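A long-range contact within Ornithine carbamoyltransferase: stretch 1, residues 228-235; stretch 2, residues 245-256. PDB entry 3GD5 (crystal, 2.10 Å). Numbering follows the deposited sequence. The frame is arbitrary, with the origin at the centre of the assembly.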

# COMPACT_ATOMS: atom_id res chain seq x y z
N ILE A 228 -25.36 23.83 29.27
CA ILE A 228 -24.68 23.32 28.09
C ILE A 228 -24.32 21.85 28.24
O ILE A 228 -23.64 21.46 29.19
N LEU A 229 -24.79 21.02 27.31
CA LEU A 229 -24.43 19.61 27.31
C LEU A 229 -23.40 19.46 26.18
O LEU A 229 -23.66 19.85 25.04
N TYR A 230 -22.24 18.91 26.51
CA TYR A 230 -21.15 18.77 25.56
C TYR A 230 -20.70 17.33 25.41
O TYR A 230 -20.60 16.60 26.40
N THR A 231 -20.43 16.93 24.18
CA THR A 231 -19.96 15.58 23.95
C THR A 231 -19.05 15.54 22.73
O THR A 231 -18.95 16.52 21.99
N ASP A 232 -18.40 14.40 22.54
CA ASP A 232 -17.45 14.21 21.46
C ASP A 232 -17.49 12.73 21.12
O ASP A 232 -18.14 11.96 21.83
N VAL A 233 -16.81 12.33 20.06
CA VAL A 233 -16.79 10.93 19.67
C VAL A 233 -16.19 10.04 20.76
O VAL A 233 -15.28 10.46 21.48
N TRP A 234 -16.70 8.82 20.89
CA TRP A 234 -16.20 7.89 21.89
C TRP A 234 -14.74 7.52 21.60
O TRP A 234 -14.27 7.66 20.47
N THR A 235 -14.06 7.03 22.62
CA THR A 235 -12.66 6.64 22.51
C THR A 235 -12.35 5.84 21.24
O THR A 235 -13.12 4.96 20.84
N HIS A 245 -17.64 -4.27 23.49
CA HIS A 245 -17.21 -3.62 24.72
C HIS A 245 -17.28 -2.10 24.62
O HIS A 245 -17.54 -1.42 25.61
N ARG A 246 -17.06 -1.57 23.42
CA ARG A 246 -17.09 -0.13 23.23
C ARG A 246 -18.48 0.43 23.47
O ARG A 246 -18.64 1.41 24.19
N LEU A 247 -19.49 -0.21 22.88
CA LEU A 247 -20.87 0.23 23.04
C LEU A 247 -21.34 0.05 24.48
O LEU A 247 -21.76 1.01 25.13
N GLN A 248 -21.26 -1.18 24.98
CA GLN A 248 -21.66 -1.49 26.35
C GLN A 248 -20.66 -0.88 27.32
O GLN A 248 -20.04 -1.59 28.10
N LEU A 249 -20.52 0.44 27.28
CA LEU A 249 -19.58 1.14 28.14
C LEU A 249 -19.74 2.65 27.97
O LEU A 249 -19.69 3.41 28.94
N PHE A 250 -19.92 3.07 26.72
CA PHE A 250 -20.10 4.48 26.38
C PHE A 250 -21.56 4.74 26.07
O PHE A 250 -22.02 5.88 26.07
N GLU A 251 -22.29 3.66 25.80
CA GLU A 251 -23.70 3.68 25.46
C GLU A 251 -24.57 4.67 26.25
O GLU A 251 -25.31 5.45 25.67
N GLN A 252 -24.47 4.62 27.58
CA GLN A 252 -25.26 5.48 28.46
C GLN A 252 -24.83 6.94 28.44
O GLN A 252 -25.50 7.81 29.01
N TYR A 253 -23.71 7.22 27.78
CA TYR A 253 -23.16 8.57 27.71
C TYR A 253 -23.53 9.25 26.40
O TYR A 253 -22.68 9.84 25.72
N GLN A 254 -24.80 9.16 26.04
CA GLN A 254 -25.29 9.75 24.81
C GLN A 254 -26.14 10.96 25.15
O GLN A 254 -26.94 10.91 26.09
N ILE A 255 -25.97 12.05 24.43
CA ILE A 255 -26.82 13.19 24.70
C ILE A 255 -28.03 12.97 23.80
O ILE A 255 -27.92 12.91 22.57
N ASN A 256 -29.17 12.76 24.45
CA ASN A 256 -30.44 12.52 23.78
C ASN A 256 -31.54 13.30 24.48
O ASN A 256 -31.27 14.01 25.45

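What holds the centre of this contact together? The answer is Trp234, which has far more of its surface covered by the other stretch than any other residue here. Its CA-to-CB bond points toward stretch 2, and with chi1 m (-64°) and chi2 at -25° the indole lies against the segment from Leu247 to Tyr253. The main partner is Phe250, which also points toward the opposing stretch, with a chi1 of -91° that falls between the usual wells. The five-membered ring of Trp234 and the ring of Phe250 form an offset stack, with centroids 4.5 Å apart and planes inclined by 22°. Each residue also has its CB over the other's ring: Trp234 CB lies 4.0 Å from the centroid of the Phe250 ring, and Phe250 CB lies 3.3 Å from the centroid of the Trp234 five-membered ring. Both are CH-pi contacts close to the ring normal, so the two side chains overlap in a reciprocal way, and Phe250 CB comes within 3.3 Å of Trp234 CD2. Thr235, chi1 t, points sideways and puts its CG2 3.3 Å from Phe250 CE2.

Which aliphatic side chains extend the packing? At the far end of the indole, Leu247 (chi1 t, chi2 p) starts away from stretch 1, but its end comes nearer, bringing Leu247 CD1 to 3.8 Å from Trp234 CH2. A second apolar patch forms where Leu229 and Thr231 meet Ile255. Leu229 (m, t) and Ile255 both point toward the opposite stretch, and Leu229 CD1 lies 3.9 Å from Ile255 CD1; the chi1 of Ile255, 130°, is off the standard wells. Thr231, chi1 t, also points inward and sets its methyl CG2 3.3 Å from Ile255 CG2. Tyr230, between Leu229 and Thr231, points away.

How does the charged side chain of Arg246 pack? It leaves its backbone sideways, but its t, t, p chain brings its end nearer, with Arg246 NH1 2.9 Å from Trp234 CB. That is a tight approach to carbon, and the guanidinium meets this atom near its own plane rather than through a face. Arg246 CD is 3.9 Å from Thr235 O, while Arg246 NH2 is hydrogen-bonded elsewhere in the structure.

Do polar groups tie the stretches together? No hydrogen bond crosses between them, so the contact rests on ring stacking and close packing. Tyr253 O lies near the plane of the indole, at its edge, but is 4.0 Å from Trp234 NE1, and Thr231 OG1 is 4.4 Å from the same Tyr253 O; the threonine hydroxyl is satisfied elsewhere in the structure. Polar side chains instead make bonds within their own stretches: Val233 N donates to Asp232 OD1 at 2.5 Å, and Asn256 ND2 donates to Gln254 OE1 at 3.1 Å.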

# COMPACT_ATOMS: atom_id res chain seq x y z
CB ILE A 228 -23.35 24.11 27.84
CG1 ILE A 228 -23.63 25.60 27.79
CG2 ILE A 228 -22.68 23.65 26.55
CD1 ILE A 228 -22.76 26.41 28.75
CB LEU A 229 -25.66 18.73 27.05
CG LEU A 229 -26.70 18.75 28.17
CD1 LEU A 229 -27.83 17.79 27.82
CD2 LEU A 229 -26.06 18.34 29.50
CB TYR A 230 -19.97 19.62 26.04
CG TYR A 230 -18.94 19.97 24.99
CD1 TYR A 230 -18.14 18.98 24.39
CD2 TYR A 230 -18.72 21.29 24.62
CE1 TYR A 230 -17.16 19.32 23.46
CE2 TYR A 230 -17.75 21.64 23.69
CZ TYR A 230 -16.97 20.65 23.11
OH TYR A 230 -16.04 21.01 22.16
CB THR A 231 -21.11 14.58 23.77
OG1 THR A 231 -20.59 13.25 23.85
CG2 THR A 231 -21.79 14.78 22.42
CB ASP A 232 -16.06 14.62 21.95
CG ASP A 232 -15.02 14.65 20.84
OD1 ASP A 232 -15.35 14.36 19.67
OD2 ASP A 232 -13.85 14.96 21.17
CB VAL A 233 -16.00 10.73 18.36
CG1 VAL A 233 -15.69 9.25 18.17
CG2 VAL A 233 -16.82 11.26 17.17
CB TRP A 234 -17.06 6.62 21.94
CG TRP A 234 -18.49 6.85 22.37
CD1 TRP A 234 -18.97 7.87 23.14
CD2 TRP A 234 -19.62 6.00 22.09
NE1 TRP A 234 -20.32 7.72 23.36
CE2 TRP A 234 -20.75 6.58 22.72
CE3 TRP A 234 -19.79 4.81 21.36
CZ2 TRP A 234 -22.03 6.01 22.65
CZ3 TRP A 234 -21.07 4.25 21.29
CH2 TRP A 234 -22.17 4.85 21.93
CB THR A 235 -12.24 5.81 23.74
OG1 THR A 235 -10.82 5.67 23.75
CG2 THR A 235 -12.88 4.42 23.69
CB HIS A 245 -15.77 -4.01 25.08
CG HIS A 245 -15.62 -5.43 25.51
ND1 HIS A 245 -16.53 -6.07 26.33
CD2 HIS A 245 -14.62 -6.32 25.29
CE1 HIS A 245 -16.10 -7.29 26.58
NE2 HIS A 245 -14.95 -7.47 25.97
CB ARG A 246 -16.62 0.23 21.82
CG ARG A 246 -16.07 1.64 21.71
CD ARG A 246 -15.43 1.89 20.37
NE ARG A 246 -16.42 2.20 19.35
CZ ARG A 246 -17.11 3.33 19.29
NH1 ARG A 246 -16.92 4.27 20.21
NH2 ARG A 246 -18.01 3.52 18.34
CB LEU A 247 -21.79 -0.56 22.11
CG LEU A 247 -23.27 -0.20 22.16
CD1 LEU A 247 -23.46 1.28 21.86
CD2 LEU A 247 -24.03 -1.05 21.16
CB GLN A 248 -21.70 -3.01 26.56
CG GLN A 248 -22.74 -3.75 25.74
CD GLN A 248 -24.16 -3.51 26.23
OE1 GLN A 248 -24.50 -3.83 27.37
NE2 GLN A 248 -24.99 -2.93 25.37
CB LEU A 249 -18.15 0.73 27.79
CG LEU A 249 -16.99 1.31 28.59
CD1 LEU A 249 -17.24 1.13 30.09
CD2 LEU A 249 -15.71 0.61 28.18
CB PHE A 250 -19.25 4.82 25.16
CG PHE A 250 -17.87 5.30 25.49
CD1 PHE A 250 -17.67 6.59 25.96
CD2 PHE A 250 -16.77 4.46 25.33
CE1 PHE A 250 -16.39 7.05 26.26
CE2 PHE A 250 -15.49 4.91 25.63
CZ PHE A 250 -15.30 6.21 26.09
CB GLU A 251 -24.27 2.27 25.60
CG GLU A 251 -25.54 2.01 24.83
CD GLU A 251 -26.00 0.56 24.98
OE1 GLU A 251 -26.99 0.18 24.31
OE2 GLU A 251 -25.37 -0.18 25.76
CB GLN A 252 -25.19 4.96 29.90
CG GLN A 252 -25.17 3.44 30.03
CD GLN A 252 -23.75 2.86 29.96
OE1 GLN A 252 -22.97 3.18 29.06
NE2 GLN A 252 -23.43 1.99 30.92
CB TYR A 253 -21.65 8.51 27.88
CG TYR A 253 -21.25 7.97 29.23
CD1 TYR A 253 -21.04 8.83 30.31
CD2 TYR A 253 -21.14 6.59 29.44
CE1 TYR A 253 -20.72 8.33 31.57
CE2 TYR A 253 -20.82 6.09 30.70
CZ TYR A 253 -20.62 6.97 31.76
OH TYR A 253 -20.34 6.48 33.01
CB GLN A 254 -26.14 8.73 24.07
CG GLN A 254 -26.70 9.22 22.74
CD GLN A 254 -27.74 8.27 22.19
OE1 GLN A 254 -28.87 8.23 22.66
NE2 GLN A 254 -27.35 7.49 21.18
CB ILE A 255 -26.09 14.55 24.45
CG1 ILE A 255 -26.94 15.47 23.58
CG2 ILE A 255 -24.72 14.32 23.90
CD1 ILE A 255 -28.12 16.06 24.31
CB ASN A 256 -30.78 11.03 23.82
CG ASN A 256 -30.64 10.45 25.22
OD1 ASN A 256 -31.02 11.09 26.20
ND2 ASN A 256 -30.08 9.25 25.31